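Local atomic coordinates of fibronectin-binding protein BBK32 (Borrelia burgdorferi, PDB entry 6N1L), a protein that binds the complement protease C1r and inhibits the classical pathway of complement, and also binds fibronectin. Residues 66-71 with 124-129; 22-27 with 135-140; 11-16 with 88-93; 99-104 with 141-146; 72-77 with 111-116. One frame throughout, in Å; residues are numbered along the deposited sequence.

Contact 1. Residues 66-71 with 124-129; sequences KEDLEK and EAYKAI
Leu-69 has its CG anti to the backbone N (chi1 174°), whereas Tyr-126 has its CG anti to the carbonyl carbon (chi1 -85°), and the two side chains meet by sliding past each other in opposite directions. Leu-69 CD2 sits over the centre of one ring face, a CH-pi contact 4.1 Å from the Tyr-126 centroid, while CD1 reaches CE1 of the same ring at 3.6 Å. Ala-125 CB backs the leucine, 4.1 Å from Leu-69 CD2. The segments run roughly parallel, 26° apart with axes 11.4 Å from each other, as expected for diagonally related helices of an up-down four-helix bundle; helix 9-44 adds Thr-33, Tyr-34 and Phe-37 around the tyrosine. At the polar end, two waters link Tyr-126 OH to Asp-68 OD2. One lies in the ring plane 2.6 Å from Tyr-126 OH but holds Asp-68 only weakly; the other is 2.8 Å from Tyr-126 OH and donates to Asp-68 OD2 over 3.3 Å. Lys-66 NZ instead bonds Ile-116 O on helix 93-117.

Contact 2. Residues 22-27 with 135-140; sequences SAIQTI and LMRDSL
The carbonyl oxygen of Ser-22 is gripped twice from one turn further on, by Thr-26 OG1 at 2.8 Å and by Thr-26 N at 3.0 Å, the two donors arriving from opposite faces of its plane. This holds the threonine hydroxyl against its own helix, on a side that takes no part in the packing against residues 135-140. There the contact is carried by Ile-24 and Ile-27 against Arg-137 and Leu-140, with backbones as close as 5.6 Å between the CA atoms of Ile-24 and Arg-137. Ile-24 spreads over two partners: its CG1 lies 3.7 Å from Leu-140 CB as the two side chains slide past each other in opposite directions, and its CG2 meets the CG methylene of Arg-137, whose chain crosses it at about a right angle. Arg-137 is used here for its aliphatic part, while its NH1 bonds Thr-28 OG1 beyond the segment. Ile-27 CD1 is set among Leu-140 CD1, at 3.8 Å, Met-136 CG, at 3.9 Å, and the backbone N of Arg-137. Ala-23 CB touches the same Leu-140 methyl, and helices 66-87 and 93-117 close in around this core. With a crossing angle of -158° and axes 9.6 Å apart, the pair is the near-antiparallel packing of neighbouring helices in a four-helix bundle.

Contact 3. Residues 11-16 with 88-93; sequences SYLEGV and ANFVYI
Helical residues 11-16 face the irregular connection 88-93, the backbones coming nearest at the CA atoms of Tyr-12 and Asn-89, 7.4 Å apart. Asn-89 lies flat on the Tyr-12 ring: amide and ring planes are only 9° apart, and its CB makes a CH-pi contact 3.9 Å from the Tyr-12 centroid, offset toward the rim. Further along the same face, Asn-89 ND2 comes to 3.8 Å from Tyr-12 CE1, while its bond to Thr-86 O fixes the rotation of the amide. The far end of the Phe-90 ring reaches the helix. Its CE1 is 3.7 Å from Tyr-12 CB, and its CZ meets both Leu-13 CD2 and Val-16 CG2, each at 3.7 Å, with the two aliphatic side chains crossing the phenyl obliquely. The link from helix 66-87 to helix 93-117 is thereby packed on the start of helix 9-44, where Tyr-9 OH also bonds Val-91 N; Val-16 touches Thr-86 and Ala-87 on helix 66-87 and Leu-102 on helix 93-117.

Contact 4. Residues 99-104 with 141-146; sequences KRKLEN and KEVQGI
Helical segments 99-104 and 141-146 run nearly antiparallel, crossing at -161° with axes 10.1 Å apart, and approach most closely at the CA atoms of Lys-101 and Val-143, 7.3 Å from each other. Lys-101 does most of the work. Its chain slides past Val-143 in the opposite direction, CE lying 3.9 Å from Val-143 CG2, and its CD meets the Ile-146 CD1 methyl at 3.8 Å. Bends at chi3 (64°) and chi4 (53°) fold the end of the chain, and NZ finishes near the carboxylate of Glu-142. The direct Lys-101 NZ to Glu-142 OE1 salt bridge is long, at 3.9 Å, but a water completes the link: it accepts from Lys-101 NZ over 3.1 Å and donates to Glu-142 OE1 over 2.8 Å. The apolar methylenes of the lysine are thus used against the neighbouring helix while its charge is paired at the outer margin. On the inner side, Leu-102 CD2 rests more loosely on Val-143 CG1, and Leu-102 goes on to touch Val-16 and Val-20 of helix 9-44 and Ser-83 and Val-84 of helix 66-87. Near-antiparallel packing of this kind joins consecutive helices, here 93-117 and 122-147, in an up-down four-helix bundle.

Contact 5. Residues 72-77 with 111-116; sequences NFKTLL and TLIAKI
The Phe-73 ring is met from several directions by three side chains of 111-116. Ile-116 CD1 lies over one face, 3.4 Å above the plane and offset toward the rim, in a CH-pi contact that brings it within 3.5 Å of Phe-73 CE1. Leu-112 CD1 stands at the ring edge, in plane, near CE2, while its CB approaches the same Phe-73 CE2 to 3.7 Å. Ile-113 slides past the phenylalanine in the opposite direction, its CG1 3.8 Å from Phe-73 CD2. The two helices are antiparallel at 168°, axes 10.7 Å apart, and form one side of the four-helix bundle; Ile-129 and Ile-133 of helix 122-147 also touch Phe-73, so the ring is part of the central core. Ile-113 CD1 reaches Leu-77 CD2 at 3.8 Å, the side chains crossing at about a right angle, and Lys-74 NZ comes across the same methyl at 3.9 Å.

How the contacts relate
The five contacts run the length of one four-helix bundle, from contact 3 near one end to contact 1 at the other, their centres about 31 Å apart on opposite sides of the chain's centre. The centres of contacts 1 and 5 are about 8 Å apart, and the two touch: Ile-129 CD1 lies 3.8 Å from Phe-73 CE1, and Leu-69 CD2 packs on Ile-116 CD1 at 3.9 Å. Contact 5 touches contact 2 through Leu-76, whose CD2 is 3.8 Å from Ile-27 CG1. Contact 2 continues into contact 4, Leu-140 CD2 lying 3.9 Å from Leu-102 CD2. Leu-102 CD1 then meets Val-16 CG1 of contact 3 at 4.1 Å, so neighbouring contacts touch in the order 1, 5, 2, 4, 3.

Contact 1. Residues 66-71 with 124-129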
# COMPACT_ATOMS: atom_id res chain seq x y z
N LYS A 66 -9.64 -3.20 -10.63
CA LYS A 66 -8.26 -3.67 -10.54
C LYS A 66 -7.29 -2.59 -11.01
O LYS A 66 -6.17 -2.50 -10.50
CB LYS A 66 -8.08 -4.94 -11.36
CG LYS A 66 -6.65 -5.48 -11.33
CD LYS A 66 -6.61 -6.90 -11.81
CE LYS A 66 -5.85 -7.75 -10.83
NZ LYS A 66 -6.14 -9.19 -11.03
N GLU A 67 -7.70 -1.78 -11.99
CA GLU A 67 -6.88 -0.66 -12.43
C GLU A 67 -6.55 0.28 -11.27
O GLU A 67 -5.41 0.73 -11.13
CB GLU A 67 -7.59 0.11 -13.55
CG GLU A 67 -7.59 -0.61 -14.90
CD GLU A 67 -8.75 -1.59 -15.06
OE1 GLU A 67 -9.47 -1.86 -14.07
OE2 GLU A 67 -8.94 -2.10 -16.19
N ASP A 68 -7.54 0.58 -10.43
CA ASP A 68 -7.32 1.48 -9.30
C ASP A 68 -6.36 0.86 -8.29
O ASP A 68 -5.50 1.56 -7.73
CB ASP A 68 -8.66 1.82 -8.64
CG ASP A 68 -8.51 2.61 -7.37
OD1 ASP A 68 -8.06 3.78 -7.43
OD2 ASP A 68 -8.86 2.06 -6.29
N LEU A 69 -6.51 -0.44 -8.02
CA LEU A 69 -5.56 -1.11 -7.13
C LEU A 69 -4.16 -1.08 -7.72
O LEU A 69 -3.17 -0.84 -7.00
CB LEU A 69 -6.02 -2.55 -6.88
CG LEU A 69 -5.08 -3.46 -6.07
CD1 LEU A 69 -4.84 -2.87 -4.69
CD2 LEU A 69 -5.59 -4.90 -5.96
N GLU A 70 -4.05 -1.30 -9.03
CA GLU A 70 -2.72 -1.33 -9.65
C GLU A 70 -2.10 0.06 -9.68
O GLU A 70 -0.88 0.21 -9.47
CB GLU A 70 -2.82 -1.94 -11.06
CG GLU A 70 -2.47 -3.43 -11.09
CD GLU A 70 -3.08 -4.19 -12.26
OE1 GLU A 70 -3.84 -3.58 -13.04
OE2 GLU A 70 -2.80 -5.41 -12.41
N LYS A 71 -2.93 1.10 -9.89
CA LYS A 71 -2.45 2.47 -9.81
C LYS A 71 -1.91 2.79 -8.43
O LYS A 71 -0.80 3.32 -8.28
CB LYS A 71 -3.58 3.44 -10.16
CG LYS A 71 -3.17 4.90 -10.21
CD LYS A 71 -1.98 5.09 -11.15
CE LYS A 71 -1.96 6.48 -11.77
NZ LYS A 71 -0.77 7.27 -11.32
N GLU A 124 -10.23 -11.21 -4.38
CA GLU A 124 -9.14 -12.14 -4.10
C GLU A 124 -7.78 -11.47 -4.23
O GLU A 124 -6.85 -11.82 -3.50
CB GLU A 124 -9.22 -13.34 -5.05
CG GLU A 124 -10.44 -14.22 -4.84
CD GLU A 124 -10.48 -14.81 -3.45
OE1 GLU A 124 -9.47 -15.42 -3.04
OE2 GLU A 124 -11.52 -14.65 -2.76
N ALA A 125 -7.65 -10.52 -5.16
CA ALA A 125 -6.39 -9.79 -5.30
C ALA A 125 -6.08 -8.99 -4.04
O ALA A 125 -4.97 -9.04 -3.51
CB ALA A 125 -6.44 -8.89 -6.54
N TYR A 126 -7.08 -8.25 -3.54
CA TYR A 126 -6.92 -7.54 -2.27
C TYR A 126 -6.57 -8.51 -1.15
O TYR A 126 -5.62 -8.28 -0.39
CB TYR A 126 -8.21 -6.77 -1.93
CG TYR A 126 -8.31 -5.40 -2.54
CD1 TYR A 126 -7.65 -4.30 -1.99
CD2 TYR A 126 -9.08 -5.18 -3.69
CE1 TYR A 126 -7.75 -3.04 -2.54
CE2 TYR A 126 -9.19 -3.93 -4.26
CZ TYR A 126 -8.52 -2.85 -3.69
OH TYR A 126 -8.62 -1.62 -4.25
N LYS A 127 -7.31 -9.62 -1.03
CA LYS A 127 -7.03 -10.59 0.02
C LYS A 127 -5.60 -11.12 -0.05
O LYS A 127 -4.99 -11.40 0.99
CB LYS A 127 -8.03 -11.75 -0.05
CG LYS A 127 -9.22 -11.59 0.87
CD LYS A 127 -9.80 -12.95 1.25
CE LYS A 127 -10.47 -13.62 0.06
NZ LYS A 127 -10.52 -15.11 0.20
N ALA A 128 -5.05 -11.23 -1.25
CA ALA A 128 -3.68 -11.70 -1.38
C ALA A 128 -2.64 -10.73 -0.79
O ALA A 128 -1.53 -11.17 -0.49
CB ALA A 128 -3.36 -11.97 -2.85
N ILE A 129 -2.95 -9.44 -0.64
CA ILE A 129 -1.92 -8.48 -0.29
C ILE A 129 -2.17 -7.74 1.01
O ILE A 129 -1.29 -7.00 1.46
CB ILE A 129 -1.64 -7.48 -1.44
CG1 ILE A 129 -2.90 -6.72 -1.88
CG2 ILE A 129 -1.03 -8.22 -2.63
CD1 ILE A 129 -3.22 -5.50 -1.07
O HOH W 1 -10.14 -1.18 -6.29
O HOH W 2 -6.94 0.56 -4.12

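Contact 2. Residues 22-27 with 135-140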
# COMPACT_ATOMS: atom_id res chain seq x y z
N SER A 22 4.66 9.46 2.38
CA SER A 22 3.71 9.29 1.29
C SER A 22 3.41 7.83 1.02
O SER A 22 2.29 7.47 0.67
CB SER A 22 4.23 9.96 0.02
OG SER A 22 4.51 11.33 0.24
N ALA A 23 4.41 6.96 1.17
CA ALA A 23 4.16 5.53 0.97
C ALA A 23 3.24 4.99 2.05
O ALA A 23 2.35 4.17 1.76
CB ALA A 23 5.49 4.76 0.95
N ILE A 24 3.43 5.46 3.28
CA ILE A 24 2.58 5.04 4.39
C ILE A 24 1.14 5.44 4.11
O ILE A 24 0.20 4.64 4.27
CB ILE A 24 3.08 5.63 5.72
CG1 ILE A 24 4.41 4.99 6.12
CG2 ILE A 24 2.05 5.44 6.83
CD1 ILE A 24 5.03 5.59 7.38
N GLN A 25 0.95 6.70 3.69
CA GLN A 25 -0.38 7.18 3.33
C GLN A 25 -1.01 6.35 2.22
O GLN A 25 -2.22 6.10 2.24
CB GLN A 25 -0.30 8.65 2.89
CG GLN A 25 0.17 9.62 3.97
CD GLN A 25 -0.83 9.80 5.09
OE1 GLN A 25 -0.98 8.93 5.96
NE2 GLN A 25 -1.54 10.92 5.08
N THR A 26 -0.21 5.96 1.22
CA THR A 26 -0.73 5.17 0.11
C THR A 26 -1.19 3.80 0.58
O THR A 26 -2.23 3.31 0.14
CB THR A 26 0.32 5.05 -0.99
OG1 THR A 26 0.78 6.36 -1.36
CG2 THR A 26 -0.23 4.33 -2.20
N ILE A 27 -0.41 3.15 1.45
CA ILE A 27 -0.86 1.88 2.01
C ILE A 27 -2.18 2.05 2.74
O ILE A 27 -3.09 1.24 2.60
CB ILE A 27 0.22 1.28 2.93
CG1 ILE A 27 1.41 0.86 2.07
CG2 ILE A 27 -0.37 0.09 3.70
CD1 ILE A 27 2.63 0.34 2.87
N LEU A 135 1.83 -5.11 7.34
CA LEU A 135 3.15 -5.27 7.94
C LEU A 135 4.16 -4.27 7.37
O LEU A 135 5.00 -3.73 8.10
CB LEU A 135 3.62 -6.71 7.73
CG LEU A 135 2.84 -7.73 8.57
CD1 LEU A 135 3.07 -9.16 8.12
CD2 LEU A 135 3.20 -7.54 10.04
N MET A 136 4.09 -4.05 6.06
CA MET A 136 4.96 -3.09 5.39
C MET A 136 4.78 -1.68 5.95
O MET A 136 5.77 -0.96 6.17
CB MET A 136 4.66 -3.12 3.89
CG MET A 136 5.52 -2.21 3.05
SD MET A 136 5.07 -2.38 1.31
CE MET A 136 5.56 -4.07 1.00
N ARG A 137 3.54 -1.26 6.20
CA ARG A 137 3.33 0.06 6.80
C ARG A 137 4.01 0.16 8.15
O ARG A 137 4.61 1.20 8.48
CB ARG A 137 1.83 0.34 6.94
CG ARG A 137 1.51 1.73 7.43
CD ARG A 137 -0.02 1.98 7.40
NE ARG A 137 -0.72 1.05 8.28
CZ ARG A 137 -2.04 1.06 8.49
NH1 ARG A 137 -2.82 1.94 7.87
NH2 ARG A 137 -2.58 0.18 9.32
N ASP A 138 3.94 -0.90 8.95
CA ASP A 138 4.63 -0.91 10.24
C ASP A 138 6.14 -0.81 10.06
O ASP A 138 6.81 -0.04 10.76
CB ASP A 138 4.27 -2.17 11.02
CG ASP A 138 2.85 -2.13 11.59
OD1 ASP A 138 2.23 -1.04 11.58
OD2 ASP A 138 2.38 -3.18 12.06
N SER A 139 6.69 -1.55 9.09
CA SER A 139 8.13 -1.48 8.83
C SER A 139 8.53 -0.08 8.37
O SER A 139 9.59 0.43 8.76
CB SER A 139 8.55 -2.52 7.79
OG SER A 139 8.25 -3.84 8.20
N LEU A 140 7.71 0.55 7.52
CA LEU A 140 8.00 1.91 7.11
C LEU A 140 7.96 2.88 8.28
O LEU A 140 8.72 3.86 8.31
CB LEU A 140 7.00 2.36 6.03
CG LEU A 140 7.13 1.63 4.69
CD1 LEU A 140 5.97 2.00 3.77
CD2 LEU A 140 8.47 1.95 4.01

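Contact 3. Residues 11-16 with 88-93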
# COMPACT_ATOMS: atom_id res chain seq x y z
N SER A 11 19.02 17.29 3.10
CA SER A 11 18.00 17.19 2.06
C SER A 11 17.77 15.74 1.65
O SER A 11 16.67 15.40 1.21
CB SER A 11 18.39 18.05 0.86
OG SER A 11 19.23 17.35 -0.04
N TYR A 12 18.78 14.88 1.78
CA TYR A 12 18.57 13.45 1.58
C TYR A 12 17.63 12.90 2.65
O TYR A 12 16.67 12.18 2.34
CB TYR A 12 19.90 12.70 1.61
CG TYR A 12 20.87 13.09 0.52
CD1 TYR A 12 20.44 13.33 -0.78
CD2 TYR A 12 22.24 13.20 0.78
CE1 TYR A 12 21.33 13.69 -1.78
CE2 TYR A 12 23.14 13.55 -0.21
CZ TYR A 12 22.68 13.79 -1.49
OH TYR A 12 23.57 14.15 -2.48
N LEU A 13 17.90 13.21 3.92
CA LEU A 13 17.06 12.73 5.00
C LEU A 13 15.63 13.25 4.87
O LEU A 13 14.67 12.52 5.11
CB LEU A 13 17.67 13.12 6.35
CG LEU A 13 18.98 12.43 6.72
CD1 LEU A 13 19.75 13.24 7.76
CD2 LEU A 13 18.73 11.02 7.22
N GLU A 14 15.49 14.52 4.46
CA GLU A 14 14.16 15.09 4.24
C GLU A 14 13.44 14.40 3.09
O GLU A 14 12.25 14.08 3.19
CB GLU A 14 14.29 16.59 3.96
CG GLU A 14 14.64 17.43 5.18
CD GLU A 14 14.03 16.89 6.46
OE1 GLU A 14 14.74 16.21 7.22
OE2 GLU A 14 12.83 17.16 6.71
N GLY A 15 14.15 14.18 1.98
CA GLY A 15 13.55 13.50 0.84
C GLY A 15 13.08 12.09 1.19
O GLY A 15 12.00 11.67 0.76
N VAL A 16 13.87 11.35 1.97
CA VAL A 16 13.44 10.00 2.33
C VAL A 16 12.24 10.06 3.27
O VAL A 16 11.27 9.31 3.10
CB VAL A 16 14.62 9.23 2.95
CG1 VAL A 16 14.13 8.00 3.70
CG2 VAL A 16 15.61 8.84 1.85
N ALA A 88 20.43 5.77 -0.93
CA ALA A 88 21.72 5.20 -1.32
C ALA A 88 22.87 6.16 -1.07
O ALA A 88 24.02 5.73 -1.12
CB ALA A 88 21.71 4.78 -2.79
N ASN A 89 22.58 7.44 -0.80
CA ASN A 89 23.58 8.43 -0.41
C ASN A 89 23.90 8.39 1.09
O ASN A 89 24.85 9.06 1.52
CB ASN A 89 23.10 9.84 -0.80
CG ASN A 89 22.98 10.01 -2.31
OD1 ASN A 89 23.97 10.10 -3.03
ND2 ASN A 89 21.74 10.05 -2.80
N PHE A 90 23.14 7.64 1.88
CA PHE A 90 23.39 7.58 3.32
C PHE A 90 24.70 6.85 3.61
O PHE A 90 25.05 5.86 2.96
CB PHE A 90 22.23 6.87 4.03
CG PHE A 90 20.93 7.65 4.04
CD1 PHE A 90 20.90 9.00 3.75
CD2 PHE A 90 19.72 7.00 4.34
CE1 PHE A 90 19.70 9.70 3.75
CE2 PHE A 90 18.53 7.70 4.35
CZ PHE A 90 18.52 9.05 4.06
N VAL A 91 25.45 7.35 4.61
CA VAL A 91 26.75 6.80 4.92
C VAL A 91 26.90 6.33 6.37
O VAL A 91 27.80 5.53 6.65
CB VAL A 91 27.87 7.81 4.59
CG1 VAL A 91 27.91 8.08 3.10
CG2 VAL A 91 27.67 9.09 5.38
N TYR A 92 26.06 6.80 7.30
CA TYR A 92 26.23 6.48 8.71
C TYR A 92 25.50 5.19 9.07
O TYR A 92 24.75 4.62 8.28
CB TYR A 92 25.75 7.65 9.57
CG TYR A 92 26.46 8.94 9.21
CD1 TYR A 92 27.81 9.12 9.49
CD2 TYR A 92 25.79 9.95 8.55
CE1 TYR A 92 28.47 10.28 9.14
CE2 TYR A 92 26.44 11.12 8.19
CZ TYR A 92 27.78 11.28 8.50
OH TYR A 92 28.42 12.44 8.14
N ILE A 93 25.73 4.72 10.30
CA ILE A 93 25.39 3.34 10.63
C ILE A 93 23.88 3.14 10.74
O ILE A 93 23.34 2.11 10.31
CB ILE A 93 26.13 2.91 11.91
CG1 ILE A 93 26.05 1.40 12.11
CG2 ILE A 93 25.63 3.68 13.14
CD1 ILE A 93 27.28 0.66 11.61

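Contact 4. Residues 99-104 with 141-146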
# COMPACT_ATOMS: atom_id res chain seq x y z
N LYS A 99 18.21 2.41 4.80
CA LYS A 99 18.30 2.10 3.37
C LYS A 99 18.13 0.61 3.11
O LYS A 99 17.46 0.20 2.15
CB LYS A 99 19.64 2.60 2.82
CG LYS A 99 19.82 2.44 1.31
CD LYS A 99 20.51 1.12 0.98
CE LYS A 99 21.06 1.14 -0.44
NZ LYS A 99 21.82 -0.11 -0.73
N ARG A 100 18.72 -0.24 3.96
CA ARG A 100 18.59 -1.67 3.74
C ARG A 100 17.14 -2.13 3.90
O ARG A 100 16.66 -2.98 3.14
CB ARG A 100 19.52 -2.43 4.69
CG ARG A 100 20.99 -2.22 4.34
CD ARG A 100 21.90 -3.14 5.17
NE ARG A 100 21.96 -2.71 6.57
CZ ARG A 100 22.83 -1.83 7.04
NH1 ARG A 100 23.73 -1.27 6.24
NH2 ARG A 100 22.81 -1.50 8.33
N LYS A 101 16.43 -1.58 4.88
CA LYS A 101 15.03 -1.96 5.05
C LYS A 101 14.19 -1.52 3.85
O LYS A 101 13.32 -2.26 3.39
CB LYS A 101 14.47 -1.34 6.33
CG LYS A 101 15.09 -1.89 7.61
CD LYS A 101 14.54 -1.19 8.85
CE LYS A 101 13.04 -1.46 9.04
NZ LYS A 101 12.72 -2.92 9.03
N LEU A 102 14.46 -0.32 3.33
CA LEU A 102 13.71 0.19 2.19
C LEU A 102 13.93 -0.67 0.95
O LEU A 102 13.00 -0.91 0.18
CB LEU A 102 14.10 1.65 1.93
CG LEU A 102 13.65 2.66 2.98
CD1 LEU A 102 14.33 3.99 2.74
CD2 LEU A 102 12.14 2.87 2.92
N GLU A 103 15.16 -1.13 0.72
CA GLU A 103 15.39 -2.02 -0.42
C GLU A 103 14.63 -3.33 -0.26
O GLU A 103 14.10 -3.87 -1.24
CB GLU A 103 16.88 -2.27 -0.60
CG GLU A 103 17.60 -1.05 -1.09
CD GLU A 103 18.95 -1.36 -1.73
OE1 GLU A 103 19.79 -1.97 -1.04
OE2 GLU A 103 19.14 -0.99 -2.92
N ASN A 104 14.57 -3.86 0.97
CA ASN A 104 13.79 -5.07 1.20
C ASN A 104 12.32 -4.82 0.89
O ASN A 104 11.65 -5.66 0.29
CB ASN A 104 13.94 -5.52 2.65
CG ASN A 104 15.30 -6.12 2.94
OD1 ASN A 104 15.94 -6.69 2.06
ND2 ASN A 104 15.75 -5.99 4.18
N LYS A 141 7.09 2.63 9.26
CA LYS A 141 7.06 3.46 10.46
C LYS A 141 8.36 3.30 11.26
O LYS A 141 8.87 4.28 11.82
CB LYS A 141 5.85 3.09 11.32
CG LYS A 141 4.54 3.67 10.80
CD LYS A 141 3.33 3.00 11.46
CE LYS A 141 2.03 3.42 10.81
NZ LYS A 141 1.68 4.84 11.12
N GLU A 142 8.90 2.08 11.31
CA GLU A 142 10.22 1.87 11.91
C GLU A 142 11.29 2.67 11.19
O GLU A 142 12.16 3.29 11.83
CB GLU A 142 10.56 0.39 11.89
CG GLU A 142 10.04 -0.36 13.10
CD GLU A 142 9.60 -1.78 12.77
OE1 GLU A 142 10.32 -2.49 12.03
OE2 GLU A 142 8.52 -2.18 13.26
N VAL A 143 11.26 2.66 9.85
CA VAL A 143 12.23 3.42 9.06
C VAL A 143 12.21 4.89 9.47
O VAL A 143 13.26 5.51 9.67
CB VAL A 143 11.95 3.25 7.56
CG1 VAL A 143 12.59 4.38 6.76
CG2 VAL A 143 12.42 1.89 7.07
N GLN A 144 11.01 5.45 9.62
CA GLN A 144 10.89 6.85 10.01
C GLN A 144 11.56 7.12 11.35
O GLN A 144 12.17 8.17 11.54
CB GLN A 144 9.42 7.26 10.04
CG GLN A 144 8.77 7.34 8.67
CD GLN A 144 9.27 8.52 7.83
OE1 GLN A 144 10.48 8.73 7.68
NE2 GLN A 144 8.34 9.28 7.28
N GLY A 145 11.46 6.18 12.29
CA GLY A 145 12.11 6.37 13.57
C GLY A 145 13.61 6.25 13.50
O GLY A 145 14.34 6.95 14.21
N ILE A 146 14.11 5.35 12.64
CA ILE A 146 15.54 5.09 12.54
C ILE A 146 16.31 6.31 12.06
O ILE A 146 17.48 6.49 12.40
CB ILE A 146 15.76 3.86 11.62
CG1 ILE A 146 15.36 2.58 12.36
CG2 ILE A 146 17.21 3.77 11.15
CD1 ILE A 146 15.52 1.32 11.54
O HOH W 3 10.38 -4.65 10.22

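Contact 5. Residues 72-77 with 111-116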
# COMPACT_ATOMS: atom_id res chain seq x y z
N ASN A 72 -2.67 2.44 -7.38
CA ASN A 72 -2.20 2.67 -6.02
C ASN A 72 -0.90 1.91 -5.74
O ASN A 72 -0.03 2.41 -5.03
CB ASN A 72 -3.28 2.27 -5.02
CG ASN A 72 -4.43 3.27 -4.97
OD1 ASN A 72 -4.30 4.41 -5.41
ND2 ASN A 72 -5.57 2.84 -4.43
N PHE A 73 -0.75 0.70 -6.29
CA PHE A 73 0.50 -0.02 -6.06
C PHE A 73 1.66 0.61 -6.83
O PHE A 73 2.79 0.65 -6.34
CB PHE A 73 0.37 -1.50 -6.40
CG PHE A 73 0.15 -2.36 -5.18
CD1 PHE A 73 -1.12 -2.58 -4.69
CD2 PHE A 73 1.23 -2.92 -4.50
CE1 PHE A 73 -1.33 -3.35 -3.54
CE2 PHE A 73 1.03 -3.68 -3.36
CZ PHE A 73 -0.25 -3.91 -2.88
N LYS A 74 1.40 1.13 -8.03
CA LYS A 74 2.48 1.84 -8.72
C LYS A 74 2.87 3.10 -7.98
O LYS A 74 4.06 3.42 -7.88
CB LYS A 74 2.08 2.14 -10.17
CG LYS A 74 2.27 0.94 -11.09
CD LYS A 74 3.57 0.17 -10.76
CE LYS A 74 3.81 -1.01 -11.71
NZ LYS A 74 5.12 -1.71 -11.48
N THR A 75 1.89 3.83 -7.43
CA THR A 75 2.20 4.99 -6.60
C THR A 75 3.06 4.58 -5.40
O THR A 75 4.08 5.22 -5.10
CB THR A 75 0.92 5.66 -6.12
OG1 THR A 75 0.19 6.19 -7.24
CG2 THR A 75 1.22 6.77 -5.14
N LEU A 76 2.67 3.49 -4.73
CA LEU A 76 3.45 2.99 -3.59
C LEU A 76 4.88 2.62 -4.01
O LEU A 76 5.85 3.02 -3.35
CB LEU A 76 2.74 1.79 -2.97
CG LEU A 76 3.48 1.02 -1.87
CD1 LEU A 76 3.84 1.93 -0.70
CD2 LEU A 76 2.58 -0.11 -1.38
N LEU A 77 5.02 1.84 -5.08
CA LEU A 77 6.35 1.46 -5.55
C LEU A 77 7.19 2.69 -5.87
O LEU A 77 8.36 2.78 -5.46
CB LEU A 77 6.23 0.57 -6.79
CG LEU A 77 7.52 -0.01 -7.37
CD1 LEU A 77 8.33 -0.78 -6.30
CD2 LEU A 77 7.23 -0.89 -8.59
N THR A 111 6.88 -8.12 -5.54
CA THR A 111 6.25 -9.43 -5.39
C THR A 111 4.74 -9.31 -5.28
O THR A 111 3.99 -10.11 -5.85
CB THR A 111 6.83 -10.15 -4.18
OG1 THR A 111 8.23 -10.37 -4.37
CG2 THR A 111 6.15 -11.50 -3.97
N LEU A 112 4.26 -8.31 -4.54
CA LEU A 112 2.82 -8.09 -4.41
C LEU A 112 2.19 -7.67 -5.73
O LEU A 112 1.07 -8.09 -6.05
CB LEU A 112 2.55 -7.04 -3.33
CG LEU A 112 3.05 -7.37 -1.93
CD1 LEU A 112 2.68 -6.24 -0.96
CD2 LEU A 112 2.48 -8.70 -1.45
N ILE A 113 2.88 -6.83 -6.51
CA ILE A 113 2.33 -6.41 -7.80
C ILE A 113 2.21 -7.61 -8.72
O ILE A 113 1.26 -7.72 -9.51
CB ILE A 113 3.21 -5.30 -8.41
CG1 ILE A 113 3.00 -4.00 -7.64
CG2 ILE A 113 2.92 -5.12 -9.90
CD1 ILE A 113 4.04 -2.92 -7.91
N ALA A 114 3.15 -8.55 -8.61
CA ALA A 114 3.07 -9.79 -9.38
C ALA A 114 1.93 -10.68 -8.88
O ALA A 114 1.25 -11.31 -9.69
CB ALA A 114 4.41 -10.54 -9.30
N LYS A 115 1.72 -10.73 -7.56
CA LYS A 115 0.62 -11.52 -7.00
C LYS A 115 -0.73 -10.97 -7.47
O LYS A 115 -1.65 -11.75 -7.76
CB LYS A 115 0.67 -11.53 -5.47
CG LYS A 115 1.68 -12.49 -4.88
CD LYS A 115 1.66 -12.43 -3.36
CE LYS A 115 2.64 -13.42 -2.75
NZ LYS A 115 2.75 -13.25 -1.28
N ILE A 116 -0.87 -9.65 -7.52
CA ILE A 116 -2.12 -9.03 -7.97
C ILE A 116 -2.41 -9.39 -9.42
O ILE A 116 -3.58 -9.56 -9.80
CB ILE A 116 -2.05 -7.51 -7.76
CG1 ILE A 116 -2.11 -7.17 -6.27
CG2 ILE A 116 -3.15 -6.78 -8.52
CD1 ILE A 116 -1.76 -5.74 -6.00